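Local coordinates for protein 3-oxoadipate enol-lactonase (Burkholderia xenovorans, PDB 2XUA) that probably hydrolyses 3-oxoadipate enol-lactone, a step in the breakdown of catechol-type aromatic compounds, at residues P137-A142 with G185-C190. Sequence-based numbering, arbitrary orientation.
With SHF (laevulinic acid), chain C.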
loop_
_atom_site.group_PDB
_atom_site.type_symbol
_atom_site.label_atom_id
_atom_site.label_comp_id
_atom_site.label_asym_id
_atom_site.label_seq_id
_atom_site.Cartn_x
_atom_site.Cartn_y
_atom_site.Cartn_z
ATOM N N PRO B 137 27.915 -3.888 -1.718
ATOM C CA PRO B 137 27.756 -2.873 -0.660
ATOM C C PRO B 137 26.297 -2.618 -0.299
ATOM O O PRO B 137 25.968 -2.311 0.834
ATOM C CB PRO B 137 28.300 -1.574 -1.300
ATOM C CG PRO B 137 29.114 -2.012 -2.454
ATOM C CD PRO B 137 28.609 -3.349 -2.919
ATOM N N ARG B 138 25.416 -2.735 -1.267
ATOM C CA ARG B 138 24.003 -2.552 -1.007
ATOM C C ARG B 138 23.475 -3.530 0.024
ATOM O O ARG B 138 22.767 -3.128 0.972
ATOM C CB ARG B 138 23.226 -2.685 -2.309
ATOM C CG ARG B 138 21.778 -2.197 -2.151
ATOM C CD ARG B 138 21.027 -2.483 -3.409
ATOM N NE ARG B 138 21.123 -1.552 -4.543
ATOM C CZ ARG B 138 21.515 -0.282 -4.518
ATOM N NH1 ARG B 138 21.918 0.277 -3.384
ATOM N NH2 ARG B 138 21.506 0.432 -5.660
ATOM N N ALA B 139 23.828 -4.805 -0.165
ATOM C CA ALA B 139 23.455 -5.905 0.699
ATOM C C ALA B 139 24.051 -5.726 2.055
ATOM O O ALA B 139 23.384 -5.949 3.046
ATOM C CB ALA B 139 23.921 -7.259 0.090
ATOM N N VAL B 140 25.299 -5.280 2.106
ATOM C CA VAL B 140 25.959 -5.015 3.404
ATOM C C VAL B 140 25.210 -3.923 4.162
ATOM O O VAL B 140 24.884 -4.043 5.355
ATOM C CB VAL B 140 27.486 -4.586 3.228
ATOM C CG1 VAL B 140 28.004 -3.985 4.556
ATOM C CG2 VAL B 140 28.338 -5.749 2.777
ATOM N N LYS B 141 24.917 -2.845 3.454
ATOM C CA LYS B 141 24.241 -1.720 4.056
ATOM C C LYS B 141 22.853 -2.140 4.564
ATOM O O LYS B 141 22.469 -1.790 5.680
ATOM C CB LYS B 141 24.139 -0.566 3.076
ATOM C CG LYS B 141 23.825 0.767 3.759
ATOM C CD LYS B 141 23.691 1.936 2.776
ATOM C CE LYS B 141 23.875 3.272 3.542
ATOM N NZ LYS B 141 25.285 3.782 3.417
ATOM N N ALA B 142 22.125 -2.912 3.762
ATOM C CA ALA B 142 20.767 -3.242 4.150
ATOM C C ALA B 142 20.842 -4.065 5.420
ATOM O O ALA B 142 20.115 -3.780 6.387
ATOM C CB ALA B 142 20.080 -3.987 3.049
ATOM N N GLY B 185 15.549 -10.102 3.553
ATOM C CA GLY B 185 14.840 -10.393 2.293
ATOM C C GLY B 185 15.368 -9.537 1.157
ATOM O O GLY B 185 15.619 -10.009 0.063
ATOM N N TYR B 186 15.514 -8.254 1.415
ATOM C CA TYR B 186 16.010 -7.298 0.408
ATOM C C TYR B 186 17.463 -7.638 0.006
ATOM O O TYR B 186 17.779 -7.787 -1.163
ATOM C CB TYR B 186 15.977 -5.908 1.021
ATOM C CG TYR B 186 16.459 -4.823 0.099
ATOM C CD1 TYR B 186 15.567 -4.159 -0.769
ATOM C CD2 TYR B 186 17.820 -4.466 0.058
ATOM C CE1 TYR B 186 16.000 -3.115 -1.605
ATOM C CE2 TYR B 186 18.281 -3.452 -0.820
ATOM C CZ TYR B 186 17.369 -2.773 -1.633
ATOM O OH TYR B 186 17.800 -1.776 -2.503
ATOM N N ALA B 187 18.355 -7.739 0.983
ATOM C CA ALA B 187 19.730 -8.167 0.678
ATOM C C ALA B 187 19.779 -9.517 -0.102
ATOM O O ALA B 187 20.564 -9.676 -1.041
ATOM C CB ALA B 187 20.523 -8.264 1.983
ATOM N N SER B 188 18.948 -10.493 0.244
ATOM C CA SER B 188 19.040 -11.760 -0.496
ATOM C C SER B 188 18.670 -11.615 -1.963
ATOM O O SER B 188 19.154 -12.359 -2.802
ATOM C CB SER B 188 18.198 -12.859 0.142
ATOM O OG SER B 188 18.669 -13.101 1.449
ATOM N N ASN B 189 17.767 -10.675 -2.250
ATOM C CA ASN B 189 17.367 -10.367 -3.630
ATOM C C ASN B 189 18.477 -9.595 -4.297
ATOM O O ASN B 189 18.756 -9.802 -5.487
ATOM C CB ASN B 189 16.028 -9.603 -3.638
ATOM C CG ASN B 189 14.836 -10.550 -3.462
ATOM O OD1 ASN B 189 14.595 -11.359 -4.325
ATOM N ND2 ASN B 189 14.147 -10.491 -2.345
ATOM N N CYS B 190 19.172 -8.745 -3.552
ATOM C CA CYS B 190 20.365 -8.122 -4.139
ATOM C C CYS B 190 21.310 -9.174 -4.707
ATOM O O CYS B 190 21.774 -9.066 -5.843
ATOM C CB CYS B 190 21.112 -7.313 -3.078
ATOM S SG CYS B 190 20.257 -5.804 -2.546
HETATM C C4 SHF C . 16.105 -1.220 -5.650
HETATM C C5 SHF C . 14.854 -1.443 -6.510
HETATM C C3 SHF C . 17.463 -0.963 -6.323
HETATM C C2 SHF C . 17.491 -0.398 -7.766
HETATM C C1 SHF C . 18.845 0.365 -8.086
HETATM O O4 SHF C . 16.008 -1.202 -4.409
HETATM O O1 SHF C . 18.771 1.600 -7.951
HETATM O OH1 SHF C . 19.878 -0.239 -8.535
#
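Y186 OH gives a hydrogen bond of 2.7 Å to the ketone oxygen O4 of the bound laevulinic acid, and the same hydroxyl lies close to CD of R138 on the facing helix. The ligand oxygen comes in at the edge of the tyrosine ring, near its plane. CG of Y186 is anti to the backbone N (chi1 -180°), and the bond from CA to CB points toward the facing helix. A tyrosine suits this place because its ring edge packs on aliphatic carbon while its tip still offers a donor to the pocket.

R138 likewise divides its work. CG lies in the plane of the Y186 ring, at its edge near CE2, and CD also rests 3.5 Å from SG of C190, whose thiol is small and apolar enough to lie against the methylenes. The chain then bends at chi3 (-83°), and the guanidinium, its plane 61° from that of the ring, sends NH2 to the ligand carboxylate oxygen OH1 in a weak hydrogen bond of 3.4 Å. The positive charge probably favours binding of the carboxylate, and R157 NE also hydrogen-bonds the ligand.

Both helices belong to the cap domain of this alpha/beta hydrolase, inserted between strands 117-123 and 209-214 of the central sheet. Segments 137-142 and 185-190 run almost antiparallel, their axes 8.6 Å apart at closest approach. Alanines permit this: CA atoms of A139 and A187 approach to 4.4 Å. Their CB atoms meet at 4.0 Å, and the bare methyls let the backbones come this close. One turn on, A142 turns its methyl to CD2 of Y186, at 3.8 Å, packing against the ring near its root, while M147 and L150 of the next cap helix touch the same tyrosine.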